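Local coordinates for protein putative alpha-N-acetylgalactosaminidase (Bacillus halodurans C-125, PDB 3CC1) that probably hydrolyses terminal alpha-linked N-acetylgalactosamine from glycoconjugates, as a glycosidase built of a TIM barrel followed by a C-terminal beta-sandwich domain, at residues V52-Y57 / C146-D151; P68-C73 / P119-Y124; W308-S313 / L338-K343; M304-A309 / S424-L429. One frame throughout, in Å; residues are numbered along the deposited sequence. Where two conformers were deposited one is given.

Contact 1: V52-Y57 / C146-D151; sequences VDIQWY and CPWNTD
Carboxylate oxygen OD2 of Asp151 is gripped by two donors, the hydroxyl of Tyr57 and the side-chain amide of Asn149. Tyr57 OH donates to Asp151 OD2 over 2.7 Å; ring and carboxylate meet tip to tip, their planes 77° apart, and the hydroxyl meets OD2 from above the carboxylate plane. Asn149 ND2 reaches the same OD2 at 3.1 Å, in its own amide plane but steeply above that of the carboxylate. Asn149 is fixed at its other end too, since its OD1 accepts the backbone N-H of Asp151 at 2.8 Å in an Asx turn. Two bonds thus set the rotation of this amide, and two donors on one oxygen would be expected to favour the charged form of Asp151, against the opposing effect of the like charge of Glu58 close to OD1. Gln55, extended beyond CG, crosses Asp151 at about a right angle, and a water lies between them, 2.9 Å from Gln55 OE1 and 2.7 Å from Asp151 OD1. Beside this polar cluster the contact turns apolar: Ile54 CD1 meets the indole edge of Trp148 at CZ3, 4.3 Å away, while Cys146 SG sits over one indole face. Both segments are loops on the barrel, 52-57 directly following strand 49-52; Tyr57 and Trp148 pack on Met115 of strand 109-115, Ile54 and Trp148 on Asp184 of strand 180-184, and Leu191 of the second subunit packs against Ile54 and Trp148.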
# COMPACT_ATOMS: atom_id res chain seq x y z
N VAL A 52 -31.96 -15.81 -11.05
CA VAL A 52 -32.34 -16.12 -9.69
C VAL A 52 -31.06 -16.51 -8.97
O VAL A 52 -30.33 -17.41 -9.36
CB VAL A 52 -33.41 -17.26 -9.61
CG1 VAL A 52 -33.59 -17.74 -8.16
CG2 VAL A 52 -34.75 -16.82 -10.21
N ASP A 53 -30.74 -15.76 -7.93
CA ASP A 53 -29.53 -16.05 -7.18
C ASP A 53 -29.70 -17.28 -6.25
O ASP A 53 -30.71 -18.01 -6.27
CB ASP A 53 -29.00 -14.77 -6.46
CG ASP A 53 -27.45 -14.69 -6.47
OD1 ASP A 53 -26.81 -15.46 -5.75
OD2 ASP A 53 -26.88 -13.93 -7.25
N ILE A 54 -28.67 -17.51 -5.44
CA ILE A 54 -28.53 -18.72 -4.69
C ILE A 54 -29.67 -18.95 -3.68
O ILE A 54 -30.38 -18.02 -3.28
CB ILE A 54 -27.18 -18.80 -3.94
CG1 ILE A 54 -27.03 -17.65 -2.93
CG2 ILE A 54 -26.01 -18.87 -4.90
CD1 ILE A 54 -25.98 -17.90 -1.82
N GLN A 55 -29.81 -20.21 -3.31
CA GLN A 55 -30.68 -20.66 -2.23
C GLN A 55 -32.15 -20.65 -2.65
O GLN A 55 -33.05 -20.57 -1.83
CB GLN A 55 -30.40 -19.89 -0.92
CG GLN A 55 -29.02 -20.28 -0.37
CD GLN A 55 -28.58 -19.52 0.87
OE1 GLN A 55 -28.22 -20.13 1.87
NE2 GLN A 55 -28.52 -18.19 0.79
N TRP A 56 -32.35 -20.76 -3.95
CA TRP A 56 -33.66 -20.95 -4.53
C TRP A 56 -34.29 -22.30 -4.14
O TRP A 56 -35.47 -22.49 -4.38
CB TRP A 56 -33.60 -20.80 -6.07
CG TRP A 56 -32.46 -21.54 -6.74
CD1 TRP A 56 -31.28 -21.01 -7.11
CD2 TRP A 56 -32.42 -22.93 -7.13
NE1 TRP A 56 -30.47 -21.98 -7.66
CE2 TRP A 56 -31.15 -23.16 -7.70
CE3 TRP A 56 -33.31 -24.00 -7.03
CZ2 TRP A 56 -30.77 -24.39 -8.18
CZ3 TRP A 56 -32.94 -25.21 -7.51
CH2 TRP A 56 -31.68 -25.41 -8.07
N TYR A 57 -33.50 -23.14 -3.43
CA TYR A 57 -33.85 -24.52 -3.05
C TYR A 57 -34.07 -24.65 -1.54
O TYR A 57 -34.26 -25.75 -1.02
CB TYR A 57 -32.73 -25.49 -3.52
CG TYR A 57 -31.36 -24.93 -3.23
CD1 TYR A 57 -30.86 -24.94 -1.92
CD2 TYR A 57 -30.61 -24.31 -4.22
CE1 TYR A 57 -29.62 -24.37 -1.63
CE2 TYR A 57 -29.39 -23.75 -3.94
CZ TYR A 57 -28.91 -23.77 -2.64
OH TYR A 57 -27.68 -23.24 -2.33
N CYS A 146 -17.57 -24.84 2.19
CA CYS A 146 -17.60 -23.44 1.86
C CYS A 146 -17.71 -22.71 3.18
O CYS A 146 -18.58 -23.04 3.98
CB CYS A 146 -18.81 -23.10 0.99
SG CYS A 146 -19.02 -21.31 0.77
N PRO A 147 -16.79 -21.76 3.45
CA PRO A 147 -16.81 -21.18 4.78
C PRO A 147 -17.96 -20.22 5.03
O PRO A 147 -18.19 -19.92 6.16
CB PRO A 147 -15.48 -20.42 4.86
CG PRO A 147 -15.05 -20.23 3.53
CD PRO A 147 -15.57 -21.37 2.73
N TRP A 148 -18.71 -19.83 4.01
CA TRP A 148 -19.76 -18.83 4.20
C TRP A 148 -21.17 -19.38 4.00
O TRP A 148 -22.17 -18.65 4.08
CB TRP A 148 -19.51 -17.61 3.30
CG TRP A 148 -19.10 -17.85 1.90
CD1 TRP A 148 -17.83 -17.90 1.42
CD2 TRP A 148 -19.96 -18.01 0.77
NE1 TRP A 148 -17.84 -18.11 0.08
CE2 TRP A 148 -19.13 -18.18 -0.36
CE3 TRP A 148 -21.35 -18.05 0.60
CZ2 TRP A 148 -19.64 -18.38 -1.65
CZ3 TRP A 148 -21.86 -18.23 -0.70
CH2 TRP A 148 -21.00 -18.39 -1.80
N ASN A 149 -21.24 -20.69 3.78
CA ASN A 149 -22.49 -21.38 3.50
C ASN A 149 -22.43 -22.89 3.66
O ASN A 149 -21.64 -23.57 3.01
CB ASN A 149 -22.92 -21.02 2.08
CG ASN A 149 -24.07 -21.86 1.59
OD1 ASN A 149 -23.89 -23.02 1.20
ND2 ASN A 149 -25.27 -21.27 1.60
N THR A 150 -23.32 -23.42 4.51
CA THR A 150 -23.31 -24.84 4.89
C THR A 150 -24.03 -25.81 3.90
O THR A 150 -24.18 -26.99 4.21
CB THR A 150 -23.96 -25.06 6.29
OG1 THR A 150 -25.28 -24.48 6.29
CG2 THR A 150 -23.17 -24.40 7.40
N ASP A 151 -24.45 -25.34 2.73
CA ASP A 151 -25.36 -26.15 1.90
C ASP A 151 -24.68 -27.40 1.31
O ASP A 151 -25.29 -28.45 1.17
CB ASP A 151 -25.93 -25.30 0.73
CG ASP A 151 -26.94 -24.24 1.16
OD1 ASP A 151 -27.51 -24.34 2.29
OD2 ASP A 151 -27.17 -23.31 0.32
O HOH W 1 -27.61 -22.13 3.81

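Contact 2: P68-C73 / P119-Y124; sequences PFAPLC and PRQAVY
The backbones come closest at Ala70 and Gln121, 6.8 Å between CA atoms, where an irregular loop passes the first turn of a helix that has Pro119 at its N-cap position. From that turn Gln121 stretches across with CG anti to its backbone N (chi1 -174°) and the chain extended beyond, which delivers the amide to the backbone of Leu72. There it makes two hydrogen bonds to a single residue. OE1 accepts Leu72 N at 2.9 Å, and NE2 donates to Leu72 O, also at 2.9 Å; both bonds lie in the carbonyl plane on a lone pair, with N-H...O angles of 155° and 157°. A side-chain amide thereby pairs with one residue's N-H and C=O much as a neighbouring beta strand would, holding a loop that has no regular structure of its own. This loop follows strand 49-52 of the barrel, and helix 120-125 comes after strand 118-119. An alanine in place of Gln121 would remove both bonds and probably leave the loop at Leu72 less firmly fixed to the helix. Around the amide, Ala70 CB rests 3.6 Å from Gln121 NE2, and Pro71 CD lies 3.4 Å from Gln121 OE1, the Pro71 and Gln121 side chains sliding past each other in opposite directions. Phe69 of the second subunit packs on Gln121 and meets the ring of Tyr124 edge-to-face.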
# COMPACT_ATOMS: atom_id res chain seq x y z
N PRO A 68 -38.44 -30.96 8.11
CA PRO A 68 -37.34 -30.79 9.05
C PRO A 68 -36.31 -31.92 8.98
O PRO A 68 -35.16 -31.74 9.39
CB PRO A 68 -38.05 -30.80 10.42
CG PRO A 68 -39.31 -31.52 10.17
CD PRO A 68 -39.73 -31.17 8.80
N PHE A 69 -36.69 -33.03 8.38
CA PHE A 69 -35.79 -34.19 8.30
C PHE A 69 -34.94 -34.12 7.05
O PHE A 69 -34.01 -34.89 6.87
CB PHE A 69 -36.59 -35.48 8.29
CG PHE A 69 -37.36 -35.69 9.55
CD1 PHE A 69 -36.69 -35.70 10.78
CD2 PHE A 69 -38.74 -35.83 9.53
CE1 PHE A 69 -37.40 -35.86 11.98
CE2 PHE A 69 -39.47 -36.00 10.73
CZ PHE A 69 -38.80 -36.02 11.95
N ALA A 70 -35.29 -33.20 6.16
CA ALA A 70 -34.58 -33.00 4.89
C ALA A 70 -34.94 -31.61 4.38
O ALA A 70 -35.80 -31.48 3.55
CB ALA A 70 -35.03 -34.03 3.86
N PRO A 71 -34.31 -30.58 4.92
CA PRO A 71 -34.88 -29.23 4.78
C PRO A 71 -34.70 -28.56 3.41
O PRO A 71 -35.53 -27.70 3.04
CB PRO A 71 -34.19 -28.43 5.89
CG PRO A 71 -33.00 -29.18 6.23
CD PRO A 71 -33.33 -30.65 6.01
N LEU A 72 -33.67 -28.94 2.65
CA LEU A 72 -33.52 -28.41 1.28
C LEU A 72 -34.38 -29.24 0.32
O LEU A 72 -34.51 -30.48 0.47
CB LEU A 72 -32.07 -28.39 0.79
CG LEU A 72 -31.03 -27.65 1.61
CD1 LEU A 72 -29.66 -27.62 0.83
CD2 LEU A 72 -31.47 -26.28 2.00
N CYS A 73 -34.98 -28.56 -0.65
CA CYS A 73 -35.78 -29.23 -1.66
C CYS A 73 -34.82 -29.92 -2.60
O CYS A 73 -33.94 -29.29 -3.14
CB CYS A 73 -36.61 -28.24 -2.45
SG CYS A 73 -37.80 -27.41 -1.42
N PRO A 119 -25.06 -31.47 -2.33
CA PRO A 119 -25.58 -31.04 -1.05
C PRO A 119 -25.16 -31.96 0.08
O PRO A 119 -25.07 -33.15 -0.08
CB PRO A 119 -27.10 -31.12 -1.25
CG PRO A 119 -27.28 -30.90 -2.72
CD PRO A 119 -26.15 -31.64 -3.34
N ARG A 120 -24.92 -31.38 1.24
CA ARG A 120 -24.59 -32.20 2.38
C ARG A 120 -25.73 -33.17 2.68
O ARG A 120 -25.54 -34.25 3.20
CB ARG A 120 -24.34 -31.29 3.59
CG ARG A 120 -23.14 -30.38 3.43
CD ARG A 120 -22.76 -29.85 4.80
NE ARG A 120 -21.76 -28.82 4.68
CZ ARG A 120 -21.20 -28.21 5.72
NH1 ARG A 120 -21.52 -28.59 6.94
NH2 ARG A 120 -20.35 -27.23 5.54
N GLN A 121 -26.94 -32.71 2.39
CA GLN A 121 -28.17 -33.47 2.57
C GLN A 121 -28.18 -34.75 1.70
O GLN A 121 -28.67 -35.80 2.13
CB GLN A 121 -29.34 -32.58 2.23
CG GLN A 121 -30.69 -33.22 2.52
CD GLN A 121 -31.83 -32.20 2.33
OE1 GLN A 121 -31.85 -31.16 2.97
NE2 GLN A 121 -32.77 -32.51 1.46
N ALA A 122 -27.61 -34.65 0.49
CA ALA A 122 -27.42 -35.81 -0.38
C ALA A 122 -26.41 -36.77 0.24
O ALA A 122 -26.57 -37.98 0.17
CB ALA A 122 -26.98 -35.37 -1.78
N VAL A 123 -25.39 -36.24 0.87
CA VAL A 123 -24.35 -37.09 1.46
C VAL A 123 -24.98 -37.83 2.64
O VAL A 123 -24.84 -39.04 2.78
CB VAL A 123 -23.08 -36.28 1.81
CG1 VAL A 123 -22.12 -37.14 2.61
CG2 VAL A 123 -22.41 -35.73 0.52
N TYR A 124 -25.73 -37.10 3.47
CA TYR A 124 -26.46 -37.69 4.60
C TYR A 124 -27.35 -38.83 4.14
O TYR A 124 -27.34 -39.90 4.72
CB TYR A 124 -27.34 -36.64 5.28
CG TYR A 124 -28.37 -37.17 6.27
CD1 TYR A 124 -28.00 -37.81 7.44
CD2 TYR A 124 -29.73 -36.98 6.04
CE1 TYR A 124 -28.96 -38.26 8.34
CE2 TYR A 124 -30.68 -37.43 6.91
CZ TYR A 124 -30.30 -38.06 8.06
OH TYR A 124 -31.29 -38.50 8.92

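Contact 3: W308-S313 / L338-K343; sequences WAICHS and LSINQK. Unlike the reference sequence in segment 308-313: His312 (reference Arg).
Three side-chain hydrogen bonds to backbone carbonyls join the segments. Asn341, CG anti to its backbone N (chi1 179°), sends ND2 to Ser313 O at 2.7 Å, in plane and on a lone pair, and makes a weak bond to Trp308 O at 3.3 Å. In return His312 ND1 donates to Asn341 O over 2.7 Å; the acceptor lies in the imidazole plane, whereas the donor stands above the carbonyl plane. Asn341 OD1 takes an N-H from Gln342 NE2 (2.8 Å), which helps hold the amide's rotation. An alanine at Asn341 would lose these amide bonds and would probably loosen the segment after helix 298-310. The backbones approach closely, with Asn341 CA 3.3 Å from Ala309 O in a C-H...O contact. Apolar contacts come from Ile340 CG2, which meets Ile310 CD1 at 4.1 Å and Ala309 CB at 4.3 Å. His312, where the deposited sequence departs from the reference arginine, takes positive phi in the Schellman motif that ends helix 298-310. Helix 335-343 lies alongside this helix end; Asn341 packs on Leu315 of strand 315-317, and Ile310 on Trp359 and Ala361 of strand 356-362.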
# COMPACT_ATOMS: atom_id res chain seq x y z
N TRP A 308 -17.63 0.14 -15.19
CA TRP A 308 -18.23 -1.12 -15.59
C TRP A 308 -18.36 -1.18 -17.12
O TRP A 308 -18.08 -2.18 -17.73
CB TRP A 308 -19.64 -1.32 -15.00
CG TRP A 308 -19.78 -2.00 -13.63
CD1 TRP A 308 -20.62 -3.02 -13.35
CD2 TRP A 308 -19.12 -1.66 -12.39
NE1 TRP A 308 -20.53 -3.36 -12.02
CE2 TRP A 308 -19.62 -2.54 -11.41
CE3 TRP A 308 -18.15 -0.74 -12.01
CZ2 TRP A 308 -19.21 -2.50 -10.09
CZ3 TRP A 308 -17.73 -0.70 -10.67
CH2 TRP A 308 -18.26 -1.58 -9.74
N ALA A 309 -18.77 -0.08 -17.71
CA ALA A 309 -18.89 0.01 -19.19
C ALA A 309 -17.54 -0.16 -19.88
O ALA A 309 -17.38 -1.00 -20.74
CB ALA A 309 -19.52 1.35 -19.62
N ILE A 310 -16.55 0.63 -19.45
CA ILE A 310 -15.27 0.73 -20.15
C ILE A 310 -14.43 -0.53 -19.96
O ILE A 310 -13.59 -0.82 -20.80
CB ILE A 310 -14.48 1.98 -19.68
CG1 ILE A 310 -13.46 2.41 -20.75
CG2 ILE A 310 -13.78 1.71 -18.33
CD1 ILE A 310 -13.97 3.44 -21.69
N CYS A 311 -14.70 -1.33 -18.93
CA CYS A 311 -13.93 -2.57 -18.78
C CYS A 311 -14.67 -3.87 -19.22
O CYS A 311 -14.12 -4.98 -19.12
CB CYS A 311 -13.32 -2.68 -17.39
SG CYS A 311 -14.42 -3.25 -16.17
N HIS A 312 -15.87 -3.72 -19.78
CA HIS A 312 -16.67 -4.87 -20.27
C HIS A 312 -17.18 -5.77 -19.13
O HIS A 312 -17.25 -6.97 -19.29
CB HIS A 312 -15.87 -5.73 -21.26
CG HIS A 312 -15.63 -5.09 -22.59
ND1 HIS A 312 -16.63 -4.53 -23.35
CD2 HIS A 312 -14.50 -4.98 -23.33
CE1 HIS A 312 -16.13 -4.08 -24.48
NE2 HIS A 312 -14.84 -4.36 -24.51
N SER A 313 -17.54 -5.19 -18.00
CA SER A 313 -18.14 -5.98 -16.95
C SER A 313 -19.57 -6.40 -17.38
O SER A 313 -20.29 -5.60 -18.02
CB SER A 313 -18.21 -5.17 -15.65
OG SER A 313 -18.72 -5.94 -14.55
N LEU A 338 -24.07 1.84 -23.31
CA LEU A 338 -24.24 0.41 -23.48
C LEU A 338 -23.38 -0.07 -24.63
O LEU A 338 -22.83 -1.16 -24.62
CB LEU A 338 -25.70 0.06 -23.75
CG LEU A 338 -26.70 0.34 -22.60
CD1 LEU A 338 -28.14 -0.03 -23.05
CD2 LEU A 338 -26.24 -0.35 -21.30
N SER A 339 -23.27 0.77 -25.64
CA SER A 339 -22.44 0.41 -26.76
C SER A 339 -20.93 0.31 -26.40
O SER A 339 -20.18 -0.52 -26.96
CB SER A 339 -22.70 1.40 -27.88
OG SER A 339 -21.70 1.22 -28.84
N ILE A 340 -20.48 1.10 -25.44
CA ILE A 340 -19.10 0.96 -24.93
C ILE A 340 -18.94 -0.44 -24.33
O ILE A 340 -18.01 -1.18 -24.68
CB ILE A 340 -18.72 2.08 -23.92
CG1 ILE A 340 -18.78 3.43 -24.62
CG2 ILE A 340 -17.34 1.84 -23.32
CD1 ILE A 340 -18.82 4.64 -23.73
N ASN A 341 -19.86 -0.80 -23.43
CA ASN A 341 -19.81 -2.10 -22.73
C ASN A 341 -19.94 -3.29 -23.70
O ASN A 341 -19.29 -4.35 -23.56
CB ASN A 341 -20.93 -2.18 -21.70
CG ASN A 341 -20.96 -3.51 -20.95
OD1 ASN A 341 -21.71 -4.42 -21.31
ND2 ASN A 341 -20.15 -3.63 -19.92
N GLN A 342 -20.77 -3.10 -24.72
CA GLN A 342 -21.16 -4.22 -25.59
C GLN A 342 -20.34 -4.33 -26.90
O GLN A 342 -20.30 -5.41 -27.52
CB GLN A 342 -22.65 -4.12 -25.97
CG GLN A 342 -23.64 -4.36 -24.83
CD GLN A 342 -23.63 -5.81 -24.37
OE1 GLN A 342 -24.12 -6.67 -25.07
NE2 GLN A 342 -23.02 -6.07 -23.22
N LYS A 343 -19.74 -3.22 -27.32
CA LYS A 343 -19.12 -3.14 -28.65
C LYS A 343 -17.67 -2.65 -28.72
O LYS A 343 -16.99 -2.86 -29.72
CB LYS A 343 -19.99 -2.27 -29.57
CG LYS A 343 -21.38 -2.85 -29.85
CD LYS A 343 -21.31 -4.10 -30.74
CE LYS A 343 -22.67 -4.82 -30.89
NZ LYS A 343 -22.90 -5.86 -29.84

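Contact 4: M304-A309 / S424-L429; sequences MMNLWA and SMMLKL
Asn306 carries the contact, lying between Ser424 and selenomethionine Met426. Its ND2 donates to Ser424 OG at 2.7 Å, with the hydroxyl in the amide plane and an N-H...O angle of 145°. The same nitrogen donates to a water (3.0 Å) that in turn donates a hydrogen bond to Ser424 O, so direct and water-mediated links both reach Ser424. Met426, with CG anti to its backbone N, slides past Asn306 in the opposite direction: its CB lies 3.5 Å from Asn306 OD1. Bends at chi2 and chi3 then turn the methyl CE to within 3.4 Å of Asn306 O, while CE also meets Ala309 CB at 4.2 Å. In the second shell, Trp401 NE1 donates to Asn306 OD1 and Thr303 pairs with Ser424 OG, so both members of the direct bond have a second partner. Ile337 of helix 335-343 touches Asn306, Ala309 and Met426, and Phe373 of strand 368-374 flanks Asn306 and Ser424. Helix 304-309 crosses strand 424-429 at 45°, with axes 8.8 Å apart. This is an interdomain helix-on-sheet packing, in which helix 298-310 of the TIM barrel lies against the C-terminal beta sandwich characteristic of alpha-galactosidase relatives.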
# COMPACT_ATOMS: atom_id res chain seq x y z
N MSE A 304 -19.76 4.47 -11.31
CA MSE A 304 -19.82 3.04 -11.37
C MSE A 304 -20.14 2.57 -12.79
O MSE A 304 -19.47 1.70 -13.31
CB MSE A 304 -20.86 2.48 -10.38
CG MSE A 304 -21.04 0.96 -10.53
SE MSE A 304 -22.67 0.42 -9.67
CE MSE A 304 -23.88 1.29 -10.90
N MSE A 305 -21.17 3.15 -13.40
CA MSE A 305 -21.55 2.75 -14.74
C MSE A 305 -20.39 2.95 -15.72
O MSE A 305 -20.16 2.13 -16.62
CB MSE A 305 -22.78 3.52 -15.23
CG MSE A 305 -24.07 3.20 -14.51
SE MSE A 305 -24.63 1.34 -14.76
CE MSE A 305 -25.02 1.37 -16.66
N ASN A 306 -19.62 4.02 -15.53
CA ASN A 306 -18.54 4.37 -16.46
C ASN A 306 -17.43 3.31 -16.43
O ASN A 306 -16.92 2.90 -17.46
CB ASN A 306 -17.98 5.77 -16.17
CG ASN A 306 -18.90 6.89 -16.65
OD1 ASN A 306 -19.67 6.72 -17.61
ND2 ASN A 306 -18.83 8.04 -16.01
N LEU A 307 -17.04 2.90 -15.24
CA LEU A 307 -15.97 1.91 -15.08
C LEU A 307 -16.42 0.53 -15.57
O LEU A 307 -15.66 -0.18 -16.29
CB LEU A 307 -15.50 1.85 -13.59
CG LEU A 307 -14.51 0.71 -13.30
CD1 LEU A 307 -13.24 0.92 -14.13
CD2 LEU A 307 -14.17 0.56 -11.77
N TRP A 308 -17.63 0.14 -15.19
CA TRP A 308 -18.23 -1.12 -15.59
C TRP A 308 -18.36 -1.18 -17.12
O TRP A 308 -18.08 -2.18 -17.73
CB TRP A 308 -19.64 -1.32 -15.00
CG TRP A 308 -19.78 -2.00 -13.63
CD1 TRP A 308 -20.62 -3.02 -13.35
CD2 TRP A 308 -19.12 -1.66 -12.39
NE1 TRP A 308 -20.53 -3.36 -12.02
CE2 TRP A 308 -19.62 -2.54 -11.41
CE3 TRP A 308 -18.15 -0.74 -12.01
CZ2 TRP A 308 -19.21 -2.50 -10.09
CZ3 TRP A 308 -17.73 -0.70 -10.67
CH2 TRP A 308 -18.26 -1.58 -9.74
N ALA A 309 -18.77 -0.08 -17.71
CA ALA A 309 -18.89 0.01 -19.19
C ALA A 309 -17.54 -0.16 -19.88
O ALA A 309 -17.38 -1.00 -20.74
CB ALA A 309 -19.52 1.35 -19.62
N SER A 424 -17.24 11.61 -12.40
CA SER A 424 -16.49 11.18 -13.54
C SER A 424 -17.11 11.78 -14.82
O SER A 424 -18.18 12.38 -14.81
CB SER A 424 -16.47 9.66 -13.66
OG SER A 424 -17.78 9.14 -13.75
N MSE A 425 -16.39 11.61 -15.91
CA MSE A 425 -16.89 12.00 -17.20
C MSE A 425 -16.53 10.97 -18.24
O MSE A 425 -15.35 10.58 -18.37
CB MSE A 425 -16.28 13.32 -17.59
CG MSE A 425 -16.40 13.50 -19.09
SE MSE A 425 -18.09 14.38 -19.47
CE MSE A 425 -16.94 15.93 -19.32
N MSE A 426 -17.53 10.56 -19.02
CA MSE A 426 -17.29 9.69 -20.16
C MSE A 426 -17.30 10.50 -21.46
O MSE A 426 -18.30 11.15 -21.80
CB MSE A 426 -18.32 8.56 -20.20
CG MSE A 426 -18.14 7.61 -21.36
SE MSE A 426 -16.61 6.47 -21.17
CE MSE A 426 -17.40 4.98 -20.16
N LEU A 427 -16.16 10.49 -22.15
CA LEU A 427 -16.00 11.25 -23.39
C LEU A 427 -16.00 10.33 -24.60
O LEU A 427 -15.48 9.20 -24.56
CB LEU A 427 -14.69 12.05 -23.39
CG LEU A 427 -14.38 12.98 -22.21
CD1 LEU A 427 -12.92 13.32 -22.17
CD2 LEU A 427 -15.19 14.26 -22.34
N LYS A 428 -16.64 10.82 -25.65
CA LYS A 428 -16.44 10.28 -27.00
C LYS A 428 -15.55 11.22 -27.78
O LYS A 428 -15.79 12.43 -27.81
CB LYS A 428 -17.76 10.11 -27.75
CG LYS A 428 -17.60 9.55 -29.17
CD LYS A 428 -18.90 9.09 -29.78
CE LYS A 428 -19.70 10.20 -30.41
NZ LYS A 428 -21.01 9.65 -30.95
N LEU A 429 -14.54 10.65 -28.41
CA LEU A 429 -13.62 11.39 -29.24
C LEU A 429 -13.91 11.01 -30.66
O LEU A 429 -13.67 9.86 -31.05
CB LEU A 429 -12.17 11.02 -28.91
CG LEU A 429 -11.51 11.46 -27.62
CD1 LEU A 429 -12.35 11.11 -26.44
CD2 LEU A 429 -10.14 10.85 -27.47
O HOH W 2 -20.24 10.64 -15.73

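How the contacts relate
The four contacts form two groups on opposite sides of the chain's centre. Contacts 1 and 2, centres 13 Å apart, come first along the chain; contact 2 falls within the span of contact 1, and backbone pairs Tyr57 with Cys73 and Asp151 with Arg120 tie them together. Both touch the second subunit, so this end of the barrel contributes to the assembly. Contacts 3 and 4, centres 9 Å apart, follow later and share helix 298-310, with Ile310 and Ile340 packing on Met426; they join the barrel's last helices to the C-terminal sheet. Contacts 2 and 4 lie farthest apart, about 47 Å between centres, placing the subunit interface and the domain interface at distant ends.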